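Local coordinates for ribonuclease S-F11 (Nicotiana alata, PDB 1IOO), which cleaves RNA as a secreted T2-family ribonuclease of the style, associated with gametophytic self-incompatibility, at residues 7-12 against 29-34. Sequence-based numbering, arbitrary orientation.
Sequences LVLTWP and FTIHGL
Opposite Val8 two residues, His32 and Gly33, share one place: a classic beta bulge, set where antiparallel strands 4-10 and 30-37 pair in the sheet of this T2-family ribonuclease. Val8 O accepts a hydrogen bond from His32 N at 2.8 Å and a weak one from Gly33 N at 3.3 Å. His32, the proton donor of the active site, is carried by the bulge. Its CB touches Thr10 OG1 at 3.0 Å and also meets Val8 CG1. CG, anti to the backbone N (chi1 178°), still lies near Thr10 OG1, 3.6 Å away. CD2 then reaches Val8 CG1, which lies at the ring edge. ND1 has a weak bond to a water in the ring plane, and the same water binds Thr10 OG1. Just past strand 4-10, Trp11 CE3 sits 3.7 Å above the centre of the ring of Phe29, which lies just before strand 30-37. The two ring planes are at 44°. Leu117 and Leu121 of helix 117-123 also touch Phe29. An alanine at Phe29 would probably open a gap beside Trp11 and leave its indole less firmly packed. Trp11 NE1 makes a hydrogen bond to Arg195 O. Phe29 CD2 lies 3.5 Å from Thr10 O, the carbonyl oxygen that accepts the hydrogen bond from Thr30 N.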
loop_
_atom_site.group_PDB
_atom_site.type_symbol
_atom_site.label_atom_id
_atom_site.label_comp_id
_atom_site.label_asym_id
_atom_site.label_seq_id
_atom_site.Cartn_x
_atom_site.Cartn_y
_atom_site.Cartn_z
ATOM N N LEU A 7 1.961 1.860 -5.676
ATOM C CA LEU A 7 2.372 1.574 -4.318
ATOM C C LEU A 7 1.156 1.673 -3.418
ATOM O O LEU A 7 0.518 2.728 -3.347
ATOM C CB LEU A 7 3.443 2.566 -3.844
ATOM C CG LEU A 7 3.882 2.394 -2.382
ATOM C CD1 LEU A 7 4.742 1.145 -2.239
ATOM C CD2 LEU A 7 4.657 3.625 -1.930
ATOM N N VAL A 8 0.791 0.567 -2.783
ATOM C CA VAL A 8 -0.369 0.556 -1.911
ATOM C C VAL A 8 0.048 0.565 -0.460
ATOM O O VAL A 8 0.704 -0.365 0.013
ATOM C CB VAL A 8 -1.259 -0.672 -2.172
ATOM C CG1 VAL A 8 -2.498 -0.617 -1.278
ATOM C CG2 VAL A 8 -1.653 -0.714 -3.642
ATOM N N LEU A 9 -0.321 1.631 0.239
ATOM C CA LEU A 9 0.012 1.777 1.648
ATOM C C LEU A 9 -1.212 1.553 2.522
ATOM O O LEU A 9 -2.264 2.159 2.314
ATOM C CB LEU A 9 0.586 3.169 1.923
ATOM C CG LEU A 9 1.879 3.508 1.169
ATOM C CD1 LEU A 9 2.259 4.958 1.440
ATOM C CD2 LEU A 9 3.008 2.577 1.589
ATOM N N THR A 10 -1.053 0.677 3.503
ATOM C CA THR A 10 -2.117 0.335 4.428
ATOM C C THR A 10 -2.071 1.196 5.684
ATOM O O THR A 10 -0.998 1.531 6.180
ATOM C CB THR A 10 -1.954 -1.115 4.945
ATOM O OG1 THR A 10 -2.123 -2.044 3.872
ATOM C CG2 THR A 10 -2.947 -1.403 6.062
ATOM N N TRP A 11 -3.244 1.596 6.158
ATOM C CA TRP A 11 -3.343 2.237 7.453
ATOM C C TRP A 11 -3.664 1.134 8.459
ATOM O O TRP A 11 -4.789 0.646 8.507
ATOM C CB TRP A 11 -4.438 3.312 7.450
ATOM C CG TRP A 11 -4.594 4.018 8.778
ATOM C CD1 TRP A 11 -5.743 4.140 9.506
ATOM C CD2 TRP A 11 -3.564 4.670 9.540
ATOM N NE1 TRP A 11 -5.495 4.821 10.672
ATOM C CE2 TRP A 11 -4.168 5.158 10.721
ATOM C CE3 TRP A 11 -2.193 4.888 9.338
ATOM C CZ2 TRP A 11 -3.447 5.848 11.701
ATOM C CZ3 TRP A 11 -1.471 5.576 10.315
ATOM C CH2 TRP A 11 -2.105 6.046 11.483
ATOM N N PRO A 12 -2.652 0.666 9.216
ATOM C CA PRO A 12 -2.786 -0.418 10.198
ATOM C C PRO A 12 -4.015 -0.427 11.085
ATOM O O PRO A 12 -4.670 -1.463 11.226
ATOM C CB PRO A 12 -1.479 -0.344 10.973
ATOM C CG PRO A 12 -0.516 0.070 9.900
ATOM C CD PRO A 12 -1.282 1.202 9.246
ATOM N N PHE A 29 1.730 4.307 8.358
ATOM C CA PHE A 29 1.383 3.551 7.171
ATOM C C PHE A 29 2.423 2.488 6.892
ATOM O O PHE A 29 3.612 2.681 7.150
ATOM C CB PHE A 29 1.254 4.457 5.940
ATOM C CG PHE A 29 0.062 5.361 5.980
ATOM C CD1 PHE A 29 0.121 6.576 6.648
ATOM C CD2 PHE A 29 -1.134 4.984 5.372
ATOM C CE1 PHE A 29 -0.990 7.408 6.717
ATOM C CE2 PHE A 29 -2.257 5.807 5.436
ATOM C CZ PHE A 29 -2.185 7.022 6.111
ATOM N N THR A 30 1.961 1.344 6.407
ATOM C CA THR A 30 2.848 0.255 6.039
ATOM C C THR A 30 2.552 -0.179 4.618
ATOM O O THR A 30 1.507 0.165 4.068
ATOM C CB THR A 30 2.692 -0.959 6.968
ATOM O OG1 THR A 30 1.341 -1.422 6.919
ATOM C CG2 THR A 30 3.061 -0.590 8.397
ATOM N N ILE A 31 3.473 -0.913 4.010
ATOM C CA ILE A 31 3.277 -1.360 2.642
ATOM C C ILE A 31 2.334 -2.554 2.571
ATOM O O ILE A 31 2.484 -3.525 3.317
ATOM C CB ILE A 31 4.600 -1.801 2.003
ATOM C CG1 ILE A 31 5.585 -0.633 1.982
ATOM C CG2 ILE A 31 4.342 -2.340 0.597
ATOM C CD1 ILE A 31 7.011 -1.056 1.677
ATOM N N HIS A 32 1.342 -2.461 1.689
ATOM C CA HIS A 32 0.431 -3.575 1.441
ATOM C C HIS A 32 0.865 -4.293 0.182
ATOM O O HIS A 32 0.784 -5.520 0.075
ATOM C CB HIS A 32 -1.003 -3.087 1.252
ATOM C CG HIS A 32 -1.968 -4.188 0.948
ATOM N ND1 HIS A 32 -2.154 -5.264 1.790
ATOM C CD2 HIS A 32 -2.785 -4.394 -0.112
ATOM C CE1 HIS A 32 -3.043 -6.086 1.259
ATOM N NE2 HIS A 32 -3.441 -5.581 0.106
ATOM N N GLY A 33 1.349 -3.507 -0.772
ATOM C CA GLY A 33 1.838 -4.060 -2.014
ATOM C C GLY A 33 2.374 -3.028 -2.986
ATOM O O GLY A 33 2.300 -1.815 -2.774
ATOM N N LEU A 34 2.986 -3.552 -4.040
ATOM C CA LEU A 34 3.499 -2.772 -5.152
ATOM C C LEU A 34 3.029 -3.449 -6.416
ATOM O O LEU A 34 3.589 -4.467 -6.828
ATOM C CB LEU A 34 5.031 -2.703 -5.091
ATOM C CG LEU A 34 5.732 -1.839 -6.146
ATOM C CD1 LEU A 34 5.197 -0.413 -6.099
ATOM C CD2 LEU A 34 7.237 -1.856 -5.909
HETATM O O HOH W 1 -0.719 -4.810 4.814
#